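Local coordinates for protein salmonella plasmid virulence: SpvB (Salmonella typhimurium, PDB 6P0X) that forms the N-terminal domain of a secreted virulence toxin that, as a whole, probably ADP-ribosylates arginine on host actin using NAD+, at residues L18-S23 with V306-L311; A178-Y183 with P221-L227; E189-V194 with R281-L285. All blocks are in the same frame, centred on the assembly; numbering follows the deposited sequence.

Contact 1 of 3, residues L18-S23 with V306-L311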
loop_
_atom_site.group_PDB
_atom_site.type_symbol
_atom_site.label_atom_id
_atom_site.label_comp_id
_atom_site.label_asym_id
_atom_site.label_seq_id
_atom_site.Cartn_x
_atom_site.Cartn_y
_atom_site.Cartn_z
ATOM N N LEU A 18 -5.122 6.850 -16.537
ATOM C CA LEU A 18 -4.688 8.205 -16.229
ATOM C C LEU A 18 -3.323 8.121 -15.567
ATOM O O LEU A 18 -3.216 7.601 -14.443
ATOM C CB LEU A 18 -5.693 8.899 -15.310
ATOM C CG LEU A 18 -5.286 10.210 -14.638
ATOM C CD1 LEU A 18 -4.847 11.249 -15.659
ATOM C CD2 LEU A 18 -6.440 10.740 -13.801
ATOM N N PRO A 19 -2.261 8.584 -16.218
ATOM C CA PRO A 19 -0.922 8.409 -15.652
ATOM C C PRO A 19 -0.696 9.344 -14.476
ATOM O O PRO A 19 -1.260 10.439 -14.402
ATOM C CB PRO A 19 0.017 8.750 -16.818
ATOM C CG PRO A 19 -0.859 8.912 -18.030
ATOM C CD PRO A 19 -2.229 9.240 -17.533
ATOM N N LEU A 20 0.109 8.895 -13.564
ATOM C CA LEU A 20 0.520 9.737 -12.459
ATOM C C LEU A 20 1.831 10.439 -12.803
ATOM O O LEU A 20 2.643 9.908 -13.569
ATOM C CB LEU A 20 0.698 8.904 -11.193
ATOM C CG LEU A 20 -0.509 8.057 -10.787
ATOM C CD1 LEU A 20 -0.225 7.303 -9.497
ATOM C CD2 LEU A 20 -1.753 8.916 -10.655
ATOM N N PRO A 21 2.070 11.632 -12.260
ATOM C CA PRO A 21 3.297 12.378 -12.616
ATOM C C PRO A 21 4.525 11.863 -11.873
ATOM O O PRO A 21 5.121 12.532 -11.025
ATOM C CB PRO A 21 2.927 13.814 -12.231
ATOM C CG PRO A 21 1.969 13.664 -11.094
ATOM C CD PRO A 21 1.241 12.357 -11.280
ATOM N N ILE A 22 4.920 10.635 -12.191
ATOM C CA ILE A 22 6.027 9.973 -11.508
ATOM C C ILE A 22 7.325 10.286 -12.245
ATOM O O ILE A 22 7.472 9.962 -13.428
ATOM C CB ILE A 22 5.801 8.457 -11.422
ATOM C CG1 ILE A 22 4.588 8.149 -10.543
ATOM C CG2 ILE A 22 7.044 7.763 -10.891
ATOM C CD1 ILE A 22 4.118 6.716 -10.639
ATOM N N SER A 23 8.269 10.904 -11.544
ATOM C CA SER A 23 9.612 11.080 -12.082
ATOM C C SER A 23 10.306 9.726 -12.151
ATOM O O SER A 23 10.532 9.088 -11.118
ATOM C CB SER A 23 10.403 12.050 -11.212
ATOM O OG SER A 23 9.689 13.258 -11.025
ATOM N N VAL A 306 7.178 19.586 -8.108
ATOM C CA VAL A 306 7.441 19.649 -9.535
ATOM C C VAL A 306 6.183 19.404 -10.363
ATOM O O VAL A 306 6.079 19.925 -11.482
ATOM C CB VAL A 306 8.570 18.680 -9.944
ATOM C CG1 VAL A 306 9.809 18.926 -9.086
ATOM C CG2 VAL A 306 8.116 17.247 -9.821
ATOM N N SER A 307 5.225 18.639 -9.853
ATOM C CA SER A 307 4.018 18.355 -10.613
ATOM C C SER A 307 2.869 18.083 -9.652
ATOM O O SER A 307 3.068 17.483 -8.589
ATOM C CB SER A 307 4.232 17.166 -11.559
ATOM O OG SER A 307 3.196 17.082 -12.516
ATOM N N ARG A 308 1.670 18.535 -10.030
ATOM C CA ARG A 308 0.475 18.386 -9.203
ATOM C C ARG A 308 -0.654 17.848 -10.070
ATOM O O ARG A 308 -1.203 18.581 -10.893
ATOM C CB ARG A 308 0.079 19.726 -8.576
ATOM C CG ARG A 308 -1.256 19.713 -7.845
ATOM C CD ARG A 308 -1.599 21.091 -7.314
ATOM N NE ARG A 308 -2.643 21.031 -6.295
ATOM C CZ ARG A 308 -3.222 22.098 -5.752
ATOM N NH1 ARG A 308 -2.858 23.316 -6.126
ATOM N NH2 ARG A 308 -4.164 21.949 -4.832
ATOM N N LEU A 309 -1.019 16.583 -9.883
ATOM C CA LEU A 309 -2.189 16.023 -10.546
ATOM C C LEU A 309 -3.392 16.305 -9.657
ATOM O O LEU A 309 -3.525 15.722 -8.575
ATOM C CB LEU A 309 -2.017 14.527 -10.795
ATOM C CG LEU A 309 -3.265 13.783 -11.285
ATOM C CD1 LEU A 309 -3.736 14.325 -12.627
ATOM C CD2 LEU A 309 -3.023 12.278 -11.365
ATOM N N LEU A 310 -4.259 17.202 -10.117
ATOM C CA LEU A 310 -5.448 17.620 -9.391
ATOM C C LEU A 310 -6.661 16.923 -9.980
ATOM O O LEU A 310 -6.876 16.952 -11.203
ATOM C CB LEU A 310 -5.634 19.137 -9.449
ATOM C CG LEU A 310 -6.706 19.692 -8.504
ATOM C CD1 LEU A 310 -6.478 19.234 -7.067
ATOM C CD2 LEU A 310 -6.772 21.215 -8.589
ATOM N N LEU A 311 -7.433 16.291 -9.101
ATOM C CA LEU A 311 -8.613 15.518 -9.447
ATOM C C LEU A 311 -9.854 16.285 -9.015
ATOM O O LEU A 311 -9.914 16.797 -7.894
ATOM C CB LEU A 311 -8.576 14.151 -8.765
ATOM C CG LEU A 311 -7.282 13.346 -8.914
ATOM C CD1 LEU A 311 -7.299 12.119 -8.011
ATOM C CD2 LEU A 311 -7.036 12.947 -10.364
#

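Contact 2 of 3, residues A178-Y183 with P221-L227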
loop_
_atom_site.group_PDB
_atom_site.type_symbol
_atom_site.label_atom_id
_atom_site.label_comp_id
_atom_site.label_asym_id
_atom_site.label_seq_id
_atom_site.Cartn_x
_atom_site.Cartn_y
_atom_site.Cartn_z
ATOM N N ALA A 178 20.628 -4.068 -7.494
ATOM C CA ALA A 178 21.605 -2.986 -7.472
ATOM C C ALA A 178 21.514 -2.121 -6.222
ATOM O O ALA A 178 22.309 -1.188 -6.075
ATOM C CB ALA A 178 21.452 -2.108 -8.718
ATOM N N GLY A 179 20.577 -2.403 -5.322
ATOM C CA GLY A 179 20.457 -1.642 -4.095
ATOM C C GLY A 179 19.549 -0.435 -4.157
ATOM O O GLY A 179 19.668 0.452 -3.304
ATOM N N GLU A 180 18.654 -0.365 -5.138
ATOM C CA GLU A 180 17.685 0.717 -5.236
ATOM C C GLU A 180 16.396 0.323 -4.525
ATOM O O GLU A 180 15.926 -0.812 -4.648
ATOM C CB GLU A 180 17.406 1.051 -6.701
ATOM C CG GLU A 180 18.663 1.237 -7.532
ATOM C CD GLU A 180 18.445 0.915 -8.996
ATOM O OE1 GLU A 180 18.184 1.849 -9.785
ATOM O OE2 GLU A 180 18.517 -0.280 -9.354
ATOM N N HIS A 181 15.832 1.259 -3.767
ATOM C CA HIS A 181 14.691 0.971 -2.913
ATOM C C HIS A 181 13.474 1.803 -3.296
ATOM O O HIS A 181 13.583 2.886 -3.878
ATOM C CB HIS A 181 15.028 1.225 -1.438
ATOM C CG HIS A 181 16.098 0.328 -0.899
ATOM N ND1 HIS A 181 15.855 -0.617 0.075
ATOM C CD2 HIS A 181 17.419 0.242 -1.185
ATOM C CE1 HIS A 181 16.978 -1.250 0.361
ATOM N NE2 HIS A 181 17.942 -0.749 -0.390
ATOM N N ILE A 182 12.306 1.260 -2.961
ATOM C CA ILE A 182 11.041 1.988 -2.948
ATOM C C ILE A 182 10.346 1.676 -1.629
ATOM O O ILE A 182 10.200 0.504 -1.266
ATOM C CB ILE A 182 10.131 1.610 -4.131
ATOM C CG1 ILE A 182 10.800 1.920 -5.467
ATOM C CG2 ILE A 182 8.818 2.358 -4.043
ATOM C CD1 ILE A 182 9.992 1.442 -6.650
ATOM N N TYR A 183 9.916 2.717 -0.919
ATOM C CA TYR A 183 9.292 2.579 0.391
ATOM C C TYR A 183 7.894 3.181 0.355
ATOM O O TYR A 183 7.726 4.349 -0.013
ATOM C CB TYR A 183 10.148 3.251 1.471
ATOM C CG TYR A 183 9.515 3.295 2.844
ATOM C CD1 TYR A 183 9.096 2.129 3.476
ATOM C CD2 TYR A 183 9.358 4.499 3.520
ATOM C CE1 TYR A 183 8.523 2.164 4.736
ATOM C CE2 TYR A 183 8.785 4.544 4.779
ATOM C CZ TYR A 183 8.370 3.374 5.383
ATOM O OH TYR A 183 7.799 3.413 6.636
ATOM N N PRO A 221 23.325 3.355 -2.407
ATOM C CA PRO A 221 22.791 1.997 -2.558
ATOM C C PRO A 221 22.931 1.180 -1.283
ATOM O O PRO A 221 23.901 1.308 -0.532
ATOM C CB PRO A 221 23.644 1.403 -3.686
ATOM C CG PRO A 221 24.220 2.583 -4.401
ATOM C CD PRO A 221 24.428 3.621 -3.344
ATOM N N ALA A 222 21.937 0.327 -1.048
ATOM C CA ALA A 222 21.940 -0.596 0.079
ATOM C C ALA A 222 21.328 -1.915 -0.364
ATOM O O ALA A 222 20.219 -1.935 -0.910
ATOM C CB ALA A 222 21.170 -0.022 1.274
ATOM N N ALA A 223 22.047 -3.013 -0.127
ATOM C CA ALA A 223 21.609 -4.310 -0.628
ATOM C C ALA A 223 20.445 -4.871 0.179
ATOM O O ALA A 223 19.542 -5.496 -0.388
ATOM C CB ALA A 223 22.779 -5.294 -0.628
ATOM N N ASP A 224 20.440 -4.656 1.493
ATOM C CA ASP A 224 19.427 -5.233 2.365
ATOM C C ASP A 224 18.201 -4.334 2.442
ATOM O O ASP A 224 18.312 -3.105 2.423
ATOM C CB ASP A 224 19.984 -5.446 3.773
ATOM C CG ASP A 224 21.212 -6.334 3.792
ATOM O OD1 ASP A 224 21.222 -7.365 3.087
ATOM O OD2 ASP A 224 22.168 -6.000 4.522
ATOM N N LEU A 225 17.031 -4.958 2.538
ATOM C CA LEU A 225 15.808 -4.203 2.771
ATOM C C LEU A 225 15.905 -3.483 4.110
ATOM O O LEU A 225 16.255 -4.090 5.126
ATOM C CB LEU A 225 14.595 -5.135 2.753
ATOM C CG LEU A 225 14.190 -5.753 1.413
ATOM C CD1 LEU A 225 13.428 -7.044 1.640
ATOM C CD2 LEU A 225 13.339 -4.775 0.618
ATOM N N TYR A 226 15.597 -2.182 4.106
ATOM C CA TYR A 226 15.684 -1.400 5.337
ATOM C C TYR A 226 14.769 -1.959 6.418
ATOM O O TYR A 226 15.120 -1.951 7.604
ATOM C CB TYR A 226 15.336 0.063 5.068
ATOM C CG TYR A 226 16.154 0.738 3.989
ATOM C CD1 TYR A 226 17.541 0.806 4.075
ATOM C CD2 TYR A 226 15.534 1.337 2.900
ATOM C CE1 TYR A 226 18.289 1.435 3.091
ATOM C CE2 TYR A 226 16.270 1.971 1.917
ATOM C CZ TYR A 226 17.644 2.017 2.014
ATOM O OH TYR A 226 18.371 2.647 1.031
ATOM N N LEU A 227 13.595 -2.456 6.031
ATOM C CA LEU A 227 12.612 -2.885 7.015
ATOM C C LEU A 227 13.003 -4.177 7.720
ATOM O O LEU A 227 12.309 -4.576 8.662
ATOM C CB LEU A 227 11.243 -3.041 6.348
ATOM C CG LEU A 227 10.628 -1.732 5.851
ATOM C CD1 LEU A 227 9.315 -1.985 5.129
ATOM C CD2 LEU A 227 10.437 -0.752 7.001
#

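Contact 3 of 3, residues E189-V194 with R281-L285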
loop_
_atom_site.group_PDB
_atom_site.type_symbol
_atom_site.label_atom_id
_atom_site.label_comp_id
_atom_site.label_asym_id
_atom_site.label_seq_id
_atom_site.Cartn_x
_atom_site.Cartn_y
_atom_site.Cartn_z
ATOM N N GLU A 189 -7.166 5.057 8.638
ATOM C CA GLU A 189 -8.385 5.851 8.692
ATOM C C GLU A 189 -8.691 6.244 10.135
ATOM O O GLU A 189 -8.370 5.523 11.082
ATOM C CB GLU A 189 -9.551 5.066 8.084
ATOM C CG GLU A 189 -10.906 5.770 8.133
ATOM C CD GLU A 189 -10.991 6.972 7.221
ATOM O OE1 GLU A 189 -11.494 6.821 6.087
ATOM O OE2 GLU A 189 -10.563 8.068 7.640
ATOM N N ASN A 190 -9.296 7.415 10.305
ATOM C CA ASN A 190 -9.670 7.902 11.628
ATOM C C ASN A 190 -10.984 8.666 11.496
ATOM O O ASN A 190 -11.684 8.573 10.481
ATOM C CB ASN A 190 -8.531 8.736 12.236
ATOM C CG ASN A 190 -8.131 9.915 11.365
ATOM O OD1 ASN A 190 -8.971 10.571 10.753
ATOM N ND2 ASN A 190 -6.834 10.190 11.311
ATOM N N GLY A 191 -11.325 9.448 12.519
ATOM C CA GLY A 191 -12.592 10.153 12.527
ATOM C C GLY A 191 -12.491 11.649 12.310
ATOM O O GLY A 191 -13.442 12.381 12.598
ATOM N N ASP A 192 -11.356 12.113 11.789
ATOM C CA ASP A 192 -11.171 13.537 11.536
ATOM C C ASP A 192 -12.270 14.070 10.628
ATOM O O ASP A 192 -12.550 13.500 9.569
ATOM C CB ASP A 192 -9.803 13.796 10.904
ATOM C CG ASP A 192 -8.657 13.417 11.815
ATOM O OD1 ASP A 192 -8.909 13.114 12.999
ATOM O OD2 ASP A 192 -7.499 13.427 11.344
ATOM N N ASN A 193 -12.902 15.161 11.062
ATOM C CA ASN A 193 -13.948 15.858 10.315
ATOM C C ASN A 193 -15.181 14.992 10.087
ATOM O O ASN A 193 -15.961 15.251 9.165
ATOM C CB ASN A 193 -13.416 16.382 8.975
ATOM C CG ASN A 193 -12.268 17.354 9.148
ATOM O OD1 ASN A 193 -12.336 18.276 9.962
ATOM N ND2 ASN A 193 -11.195 17.144 8.391
ATOM N N VAL A 194 -15.391 13.977 10.922
ATOM C CA VAL A 194 -16.544 13.092 10.821
ATOM C C VAL A 194 -17.448 13.346 12.018
ATOM O O VAL A 194 -16.987 13.339 13.167
ATOM C CB VAL A 194 -16.120 11.613 10.753
ATOM C CG1 VAL A 194 -17.345 10.712 10.696
ATOM C CG2 VAL A 194 -15.217 11.365 9.550
ATOM N N ARG A 281 -14.292 0.895 7.059
ATOM C CA ARG A 281 -15.057 2.070 6.664
ATOM C C ARG A 281 -14.150 3.052 5.936
ATOM O O ARG A 281 -12.992 3.243 6.319
ATOM C CB ARG A 281 -15.692 2.735 7.887
ATOM C CG ARG A 281 -16.661 3.860 7.568
ATOM C CD ARG A 281 -17.738 3.968 8.641
ATOM N NE ARG A 281 -18.775 4.946 8.311
ATOM C CZ ARG A 281 -19.792 4.714 7.484
ATOM N NH1 ARG A 281 -19.912 3.537 6.882
ATOM N NH2 ARG A 281 -20.689 5.665 7.254
ATOM N N LEU A 282 -14.675 3.667 4.876
ATOM C CA LEU A 282 -13.918 4.619 4.069
ATOM C C LEU A 282 -14.561 5.994 4.171
ATOM O O LEU A 282 -15.730 6.168 3.807
ATOM C CB LEU A 282 -13.836 4.177 2.606
ATOM C CG LEU A 282 -12.738 3.166 2.265
ATOM C CD1 LEU A 282 -13.171 1.754 2.638
ATOM C CD2 LEU A 282 -12.356 3.253 0.794
ATOM N N HIS A 283 -13.792 6.969 4.655
ATOM C CA HIS A 283 -14.240 8.350 4.751
ATOM C C HIS A 283 -13.489 9.279 3.812
ATOM O O HIS A 283 -13.832 10.464 3.732
ATOM C CB HIS A 283 -14.082 8.866 6.188
ATOM C CG HIS A 283 -15.060 8.286 7.161
ATOM N ND1 HIS A 283 -16.400 8.610 7.153
ATOM C CD2 HIS A 283 -14.888 7.420 8.189
ATOM C CE1 HIS A 283 -17.014 7.962 8.128
ATOM N NE2 HIS A 283 -16.119 7.232 8.771
ATOM N N ARG A 284 -12.477 8.787 3.104
ATOM C CA ARG A 284 -11.542 9.652 2.404
ATOM C C ARG A 284 -11.630 9.458 0.897
ATOM O O ARG A 284 -11.990 8.382 0.404
ATOM C CB ARG A 284 -10.098 9.398 2.871
ATOM C CG ARG A 284 -9.924 9.384 4.385
ATOM C CD ARG A 284 -10.586 10.586 5.046
ATOM N NE ARG A 284 -10.855 10.334 6.460
ATOM C CZ ARG A 284 -11.402 11.216 7.292
ATOM N NH1 ARG A 284 -11.612 10.890 8.561
ATOM N NH2 ARG A 284 -11.738 12.426 6.860
ATOM N N LEU A 285 -11.295 10.529 0.179
ATOM C CA LEU A 285 -11.125 10.532 -1.266
ATOM C C LEU A 285 -9.777 11.156 -1.574
ATOM O O LEU A 285 -9.452 12.223 -1.043
ATOM C CB LEU A 285 -12.219 11.332 -1.973
ATOM C CG LEU A 285 -13.586 10.712 -2.215
ATOM C CD1 LEU A 285 -14.592 11.824 -2.453
ATOM C CD2 LEU A 285 -13.532 9.770 -3.406
#

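Contact 1 of 3, residues L18-S23 with V306-L311
Pro21 lays its ring on strand 304-314, where it packs against Ser307 and Leu309. Its CB stands 3.3 Å from Ser307 OG and its CD 3.9 Å from Leu309 CB, the ring and the leucine side chain running at about a right angle to each other. The serine hydroxyl reaches the ring because OG lies anti to the backbone N, chi1 -166°. Leu309 has the same first torsion and carries the larger apolar share: its CD2 methyl lies 3.7 Å from Leu20 CD2 and also packs against Pro19 O, while its other methyl, CD1, marginally approaches Leu18 CD1. Leu20 starts the other way, with CG anti to the carbonyl carbon (chi1 -54°), which lets its CD2 branch reach Leu309, the two side chains meeting at a slant. The end of a short edge strand and the turn after it lie over strand 304-314, close to antiparallel in direction (164°), and side chains make the link. Strand 16-19 pairs through Leu18 with Leu34 in a separate small sheet, whereas 304-314 pairs with 288-293 and 321-328. Past the strand the chain bends in an inverse gamma turn centred on Pro21, with Ile22 N bonded to Leu20 O at 2.8 Å. Farther along, Ser23 OG hydrogen-bonds to His293 of the neighbouring strand. At the other end, Leu18 CD2 meets Leu311 CD2 at 4.1 Å, branch against branch.

Contact 2 of 3, residues A178-Y183 with P221-L227
This is a strand-to-loop contact in which a buried histidine plugs into the backbone of the connection between strands 215-218 and 237-244. His181, the first residue of strand 181-188, is the plug. Its NE2 donates to Ala222 O over 2.6 Å, with the acceptor 16° out of the ring plane, and Asp224 O and Leu225 CA lie around the same edge. One face of the imidazole is taken by Tyr226 in a face-to-face stack, centroids 3.9 Å apart and planes at 22°; the overlap is offset, with Tyr226 CE2 lying toward the imidazole rim. Beside it Ala222 N donates to a lone pair of Gly179 O, 3.2 Å away in a nearly straight bond. Gly179, at a positive phi (90°), brings its CA within 3.2 Å of Ala222 O in a CA-H...O contact. Farther along the strand, Tyr183 CE1 touches Leu227 CD2 at 4.2 Å. Glu173 of strand 165-175 bonds His181 ND1 through OE1 and also holds the backbone N of Tyr226 and Leu227. With both ring nitrogens engaged, the imidazole's rotation is fixed, and the glutamate so close to ND1 would be expected to favour a protonated, positively charged ring.

Contact 3 of 3, residues E189-V194 with R281-L285
A buried arginine binding two carbonyls of a turn-containing loop organises this contact: Arg284 reaches from just beyond strand 280-282 into the loop that follows strand 181-188. Its NE donates to Glu189 OE2 across 2.6 Å, on the syn lone pair and in the guanidinium plane, forming a salt bridge to which NH1 adds a weak second bond. The outer end of the guanidinium holds Asp192 O with NH1 and NH2 together, each at 3.0 Å, so that one carbonyl oxygen receives two donors. NH1 turns also to Asn190 O at 3.0 Å, coming from above that carbonyl's plane. These acceptors are all set around the edge of the group, which fixes its orientation; NH2 has a further partner in Leu265 O. The loop's own bonds set the positions of these acceptors. Asn190 OD1 accepts from Asp192 N in an Asx turn, and is also bound by Trp264 NE1, while a type II beta turn runs from Gly191 to Val194. Glu189 reaches across with CG anti to its own nitrogen (chi1 178°) and a bend at chi2, dividing its carboxylate between neighbours. OE2 takes Asn190 N on its anti lone pair as well as Arg284, whereas OE1 receives His283 N at 2.7 Å from above the carboxylate plane and bonds Tyr210 OH. Val194 covers one face of the His283 ring, CG2 lying 3.9 Å from the centroid in a CH-pi contact almost on the ring normal, and NE2 of that ring is hydrogen-bonded to Arg205 NE.

In the fold
The three contacts join parts of one strand-rich domain that are 38 to 283 residues apart. Contact 1 joins regions near the two ends of the chain, and the other two fall within the sequence it spans, their own segments alternating. Strand 181-188 connects contacts 2 and 3 directly, since contact 2 uses its start and contact 3 the loop after its end. These two lie on opposite sides of the chain's centre, their centres 33 Å apart. Contact 3 approaches bound acrylic acid most closely, about 5 Å from the Leu282 side chain, and the backbone of Glu189 bonds Met208, a residue of two acrylic acid pockets. The side chains of Leu20 and Tyr183 are about 10 and 14 Å from a bound acrylic acid.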